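Long-range contact in ferrichrome ABC transporter substrate-binding protein (Staphylococcus pseudintermedius, PDB 5FLY), which probably binds ferrichrome-type iron siderophores as the class III solute-binding component of an ABC importer: residues W137-S145 and E180-L188. Residues are numbered along the deposited sequence; the frame is centred on the assembly and turned at random.
Sequences WEKQTAQDS and EVLYQAFGL
T141 OG1, whose side chain touches A185 CB to CB at 3.7 Å, is gripped twice: it donates to W137 O one turn back, at 2.8 Å, and accepts from a water that also donates to A185 O. The direct polar link is S145 OG to F186 O, very short at 2.5 Å, with the hydroxyl 45° out of the carbonyl plane and on no lone pair. An OG anti to the backbone N brings the serine hydroxyl to this carbonyl, just before G187, the first residue to leave helical phi/psi, with positive phi. In this class III binding protein, helix 127-152 is the long helix that spans the two lobes, and the axes of 137-145 and 180-185 cross almost perpendicularly, at -86°. The indole of W137 carries T141 CG2 over one face and meets V181 CG2 at its edge, 3.9 Å from CH2; its NE1 is hydrogen-bonded to Y113 OH. F186 turns its ring toward D144, placing CE1 3.4 Å from D144 CB, and V181 CG1 packs on one face. The carboxylate of D144, 86° from the ring plane, takes Q140 NE2 on OD1 and forms salt bridges with K273 and R269 of helix 262-278.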
ATOM      1  N   TRP A 137       5.490  -5.919 -14.682  1.00  9.89           N
ATOM      2  CA  TRP A 137       6.000  -5.562 -13.358  1.00  7.60           C
ATOM      3  C   TRP A 137       7.045  -6.568 -12.861  1.00  9.19           C
ATOM      4  O   TRP A 137       8.092  -6.200 -12.318  1.00  8.33           O
ATOM      5  CB  TRP A 137       4.824  -5.464 -12.372  1.00  7.85           C
ATOM      6  CG  TRP A 137       5.223  -5.338 -10.940  1.00  8.62           C
ATOM      7  CD1 TRP A 137       5.234  -6.320  -9.988  1.00  7.55           C
ATOM      8  CD2 TRP A 137       5.652  -4.143 -10.292  1.00  8.85           C
ATOM      9  NE1 TRP A 137       5.653  -5.801  -8.788  1.00  7.63           N
ATOM     10  CE2 TRP A 137       5.927  -4.470  -8.951  1.00  8.45           C
ATOM     11  CE3 TRP A 137       5.850  -2.834 -10.721  1.00  8.42           C
ATOM     12  CZ2 TRP A 137       6.373  -3.520  -8.032  1.00  8.13           C
ATOM     13  CZ3 TRP A 137       6.297  -1.891  -9.807  1.00  9.70           C
ATOM     14  CH2 TRP A 137       6.552  -2.240  -8.485  1.00  9.24           C
ATOM     15  N   GLU A 138       6.778  -7.853 -13.064  1.00 12.70           N
ATOM     16  CA  GLU A 138       7.678  -8.885 -12.568  1.00 11.97           C
ATOM     17  C   GLU A 138       8.998  -8.876 -13.326  1.00 11.64           C
ATOM     18  O   GLU A 138      10.065  -9.042 -12.734  1.00 12.85           O
ATOM     19  CB  GLU A 138       6.996 -10.253 -12.653  1.00 15.39           C
ATOM     20  CG  GLU A 138       5.924 -10.402 -11.595  1.00 19.36           C
ATOM     21  CD  GLU A 138       5.166 -11.699 -11.679  1.00 24.53           C
ATOM     22  OE1 GLU A 138       5.036 -12.258 -12.793  1.00 26.73           O
ATOM     23  OE2 GLU A 138       4.694 -12.152 -10.614  1.00 27.57           O
ATOM     24  N   LYS A 139       8.925  -8.655 -14.635  1.00 12.06           N
ATOM     25  CA  LYS A 139      10.121  -8.606 -15.471  1.00 14.71           C
ATOM     26  C   LYS A 139      10.987  -7.383 -15.125  1.00 14.19           C
ATOM     27  O   LYS A 139      12.210  -7.486 -15.020  1.00 14.90           O
ATOM     28  CB  LYS A 139       9.713  -8.597 -16.943  1.00 17.49           C
ATOM     29  CG  LYS A 139      10.868  -8.630 -17.924  1.00 21.59           C
ATOM     30  CD  LYS A 139      10.382  -8.649 -19.378  1.00 25.86           C
ATOM     31  CE  LYS A 139       9.727  -9.973 -19.750  1.00 29.41           C
ATOM     32  NZ  LYS A 139      10.657 -11.143 -19.595  1.00 31.97           N
ATOM     33  N   GLN A 140      10.350  -6.234 -14.916  1.00 12.16           N
ATOM     34  CA  GLN A 140      11.080  -5.016 -14.574  1.00 11.36           C
ATOM     35  C   GLN A 140      11.748  -5.147 -13.208  1.00 11.49           C
ATOM     36  O   GLN A 140      12.946  -4.838 -13.055  1.00 14.54           O
ATOM     37  CB  GLN A 140      10.130  -3.813 -14.587  1.00 12.50           C
ATOM     38  CG  GLN A 140      10.757  -2.520 -14.085  1.00 14.88           C
ATOM     39  CD  GLN A 140      11.833  -2.020 -15.009  1.00 17.90           C
ATOM     40  OE1 GLN A 140      11.581  -1.795 -16.194  1.00 20.84           O
ATOM     41  NE2 GLN A 140      13.046  -1.866 -14.491  1.00 19.73           N
ATOM     42  N   THR A 141      10.989  -5.592 -12.207  1.00  9.10           N
ATOM     43  CA  THR A 141      11.506  -5.612 -10.843  1.00  8.51           C
ATOM     44  C   THR A 141      12.512  -6.741 -10.631  1.00  9.15           C
ATOM     45  O   THR A 141      13.392  -6.646  -9.768  1.00  9.11           O
ATOM     46  CB  THR A 141      10.365  -5.714  -9.788  1.00  9.62           C
ATOM     47  OG1 THR A 141       9.515  -6.843 -10.039  1.00  9.91           O
ATOM     48  CG2 THR A 141       9.522  -4.441  -9.781  1.00  9.14           C
ATOM     49  N   ALA A 142      12.418  -7.789 -11.437  1.00 10.16           N
ATOM     50  CA  ALA A 142      13.437  -8.839 -11.426  1.00 11.58           C
ATOM     51  C   ALA A 142      14.785  -8.248 -11.810  1.00 10.11           C
ATOM     52  O   ALA A 142      15.796  -8.534 -11.172  1.00 10.62           O
ATOM     53  CB  ALA A 142      13.061  -9.971 -12.365  1.00 12.89           C
ATOM     54  N   GLN A 143      14.801  -7.397 -12.835  1.00 10.54           N
ATOM     55  CA  GLN A 143      16.048  -6.750 -13.241  1.00 11.35           C
ATOM     56  C   GLN A 143      16.505  -5.756 -12.182  1.00 11.97           C
ATOM     57  O   GLN A 143      17.684  -5.716 -11.828  1.00 12.13           O
ATOM     58  CB  GLN A 143      15.898  -6.065 -14.597  1.00 12.71           C
ATOM     59  CG  GLN A 143      17.194  -5.494 -15.153  1.00 15.56           C
ATOM     60  CD  GLN A 143      18.290  -6.538 -15.324  1.00 20.27           C
ATOM     61  OE1 GLN A 143      18.094  -7.573 -15.962  1.00 21.51           O
ATOM     62  NE2 GLN A 143      19.453  -6.266 -14.743  1.00 22.23           N
ATOM     63  N   ASP A 144      15.572  -4.964 -11.661  1.00 10.99           N
ATOM     64  CA  ASP A 144      15.900  -4.045 -10.580  1.00 11.44           C
ATOM     65  C   ASP A 144      16.578  -4.752  -9.404  1.00 10.57           C
ATOM     66  O   ASP A 144      17.546  -4.235  -8.838  1.00 10.16           O
ATOM     67  CB  ASP A 144      14.648  -3.342 -10.062  1.00 12.39           C
ATOM     68  CG  ASP A 144      13.944  -2.511 -11.118  1.00 15.04           C
ATOM     69  OD1 ASP A 144      14.569  -2.127 -12.133  1.00 15.32           O
ATOM     70  OD2 ASP A 144      12.739  -2.231 -10.916  1.00 15.68           O
ATOM     71  N   SER A 145      16.044  -5.913  -9.025  1.00 12.57           N
ATOM     72  CA  SER A 145      16.548  -6.696  -7.903  1.00 12.09           C
ATOM     73  C   SER A 145      18.010  -7.082  -8.118  1.00 12.01           C
ATOM     74  O   SER A 145      18.835  -6.983  -7.204  1.00 12.13           O
ATOM     75  CB  SER A 145      15.683  -7.952  -7.701  1.00 14.09           C
ATOM     76  OG  SER A 145      16.113  -8.716  -6.581  1.00 16.74           O
ATOM     77  N   GLU A 180       6.092  -3.675  -0.221  1.00  8.23           N
ATOM     78  CA  GLU A 180       5.872  -4.608  -1.319  1.00  7.47           C
ATOM     79  C   GLU A 180       7.040  -4.561  -2.295  1.00  8.29           C
ATOM     80  O   GLU A 180       7.543  -5.602  -2.720  1.00  7.93           O
ATOM     81  CB  GLU A 180       4.564  -4.295  -2.020  1.00  9.84           C
ATOM     82  CG  GLU A 180       3.358  -4.488  -1.117  1.00 10.33           C
ATOM     83  CD  GLU A 180       3.034  -3.293  -0.234  1.00 11.16           C
ATOM     84  OE1 GLU A 180       3.686  -2.221  -0.347  1.00 10.32           O
ATOM     85  OE2 GLU A 180       2.078  -3.444   0.568  1.00  9.90           O
ATOM     86  N   VAL A 181       7.471  -3.357  -2.649  1.00  6.84           N
ATOM     87  CA  VAL A 181       8.581  -3.220  -3.581  1.00  7.23           C
ATOM     88  C   VAL A 181       9.881  -3.786  -2.988  1.00  7.69           C
ATOM     89  O   VAL A 181      10.604  -4.528  -3.659  1.00  8.29           O
ATOM     90  CB  VAL A 181       8.766  -1.754  -3.994  1.00  8.29           C
ATOM     91  CG1 VAL A 181      10.078  -1.571  -4.762  1.00  9.69           C
ATOM     92  CG2 VAL A 181       7.565  -1.290  -4.808  1.00 10.26           C
ATOM     93  N   LEU A 182      10.179  -3.428  -1.742  1.00  7.21           N
ATOM     94  CA  LEU A 182      11.446  -3.778  -1.114  1.00  7.37           C
ATOM     95  C   LEU A 182      11.565  -5.272  -0.814  1.00  8.58           C
ATOM     96  O   LEU A 182      12.576  -5.880  -1.169  1.00  8.60           O
ATOM     97  CB  LEU A 182      11.636  -2.963   0.159  1.00  7.93           C
ATOM     98  CG  LEU A 182      11.836  -1.465  -0.077  1.00 11.39           C
ATOM     99  CD1 LEU A 182      11.647  -0.677   1.212  1.00 13.11           C
ATOM    100  CD2 LEU A 182      13.216  -1.197  -0.714  1.00 11.02           C
ATOM    101  N   TYR A 183      10.541  -5.865  -0.199  1.00  8.61           N
ATOM    102  CA  TYR A 183      10.630  -7.246   0.277  1.00  9.07           C
ATOM    103  C   TYR A 183      10.146  -8.289  -0.728  1.00 11.96           C
ATOM    104  O   TYR A 183      10.643  -9.425  -0.728  1.00 13.61           O
ATOM    105  CB  TYR A 183       9.839  -7.408   1.572  1.00  8.68           C
ATOM    106  CG  TYR A 183      10.332  -6.526   2.688  1.00  9.04           C
ATOM    107  CD1 TYR A 183      11.618  -6.672   3.195  1.00  9.83           C
ATOM    108  CD2 TYR A 183       9.519  -5.540   3.226  1.00  9.47           C
ATOM    109  CE1 TYR A 183      12.080  -5.862   4.243  1.00 10.80           C
ATOM    110  CE2 TYR A 183       9.972  -4.720   4.254  1.00 10.42           C
ATOM    111  CZ  TYR A 183      11.248  -4.892   4.753  1.00 10.59           C
ATOM    112  OH  TYR A 183      11.686  -4.082   5.784  1.00 10.43           O
ATOM    113  N   GLN A 184       9.161  -7.936  -1.550  1.00 10.92           N
ATOM    114  CA  GLN A 184       8.613  -8.896  -2.505  1.00  9.50           C
ATOM    115  C   GLN A 184       9.198  -8.691  -3.899  1.00  9.84           C
ATOM    116  O   GLN A 184       9.805  -9.613  -4.454  1.00 11.20           O
ATOM    117  CB  GLN A 184       7.085  -8.812  -2.549  1.00  9.83           C
ATOM    118  CG  GLN A 184       6.438  -9.072  -1.191  1.00  8.92           C
ATOM    119  CD  GLN A 184       4.928  -9.066  -1.242  1.00 10.37           C
ATOM    120  OE1 GLN A 184       4.312  -9.803  -2.026  1.00 12.15           O
ATOM    121  NE2 GLN A 184       4.310  -8.201  -0.430  1.00 10.62           N
ATOM    122  N   ALA A 185       9.012  -7.506  -4.472  1.00 11.17           N
ATOM    123  CA  ALA A 185       9.465  -7.252  -5.846  1.00 10.59           C
ATOM    124  C   ALA A 185      10.999  -7.284  -5.964  1.00 11.09           C
ATOM    125  O   ALA A 185      11.528  -7.889  -6.903  1.00 13.00           O
ATOM    126  CB  ALA A 185       8.928  -5.920  -6.352  1.00  9.89           C
ATOM    127  N   PHE A 186      11.706  -6.625  -5.041  1.00  9.06           N
ATOM    128  CA  PHE A 186      13.175  -6.586  -5.083  1.00  9.69           C
ATOM    129  C   PHE A 186      13.804  -7.744  -4.297  1.00 10.60           C
ATOM    130  O   PHE A 186      15.004  -8.011  -4.438  1.00 12.40           O
ATOM    131  CB  PHE A 186      13.746  -5.276  -4.512  1.00  9.20           C
ATOM    132  CG  PHE A 186      13.461  -4.029  -5.323  1.00  8.95           C
ATOM    133  CD1 PHE A 186      12.975  -4.085  -6.617  1.00  9.27           C
ATOM    134  CD2 PHE A 186      13.697  -2.774  -4.754  1.00 10.70           C
ATOM    135  CE1 PHE A 186      12.725  -2.898  -7.329  1.00  9.35           C
ATOM    136  CE2 PHE A 186      13.459  -1.598  -5.467  1.00 11.03           C
ATOM    137  CZ  PHE A 186      12.967  -1.665  -6.748  1.00  9.90           C
ATOM    138  N   GLY A 187      13.025  -8.400  -3.436  1.00 13.02           N
ATOM    139  CA  GLY A 187      13.498  -9.587  -2.733  1.00 11.72           C
ATOM    140  C   GLY A 187      14.573  -9.340  -1.695  1.00 11.95           C
ATOM    141  O   GLY A 187      15.395 -10.219  -1.404  1.00 13.36           O
ATOM    142  N   LEU A 188      14.577  -8.142  -1.125  1.00 11.38           N
ATOM    143  CA  LEU A 188      15.506  -7.813  -0.050  1.00 12.35           C
ATOM    144  C   LEU A 188      15.044  -8.448   1.263  1.00 12.32           C
ATOM    145  O   LEU A 188      13.859  -8.696   1.463  1.00 11.79           O
ATOM    146  CB  LEU A 188      15.630  -6.299   0.102  1.00 12.55           C
ATOM    147  CG  LEU A 188      16.192  -5.608  -1.139  1.00 12.03           C
ATOM    148  CD1 LEU A 188      16.008  -4.120  -1.048  1.00 12.99           C
ATOM    149  CD2 LEU A 188      17.683  -5.940  -1.294  1.00 12.07           C
TER
HETATM  150  O   HOH W   1      10.021  -9.421  -9.196  1.00 24.67           O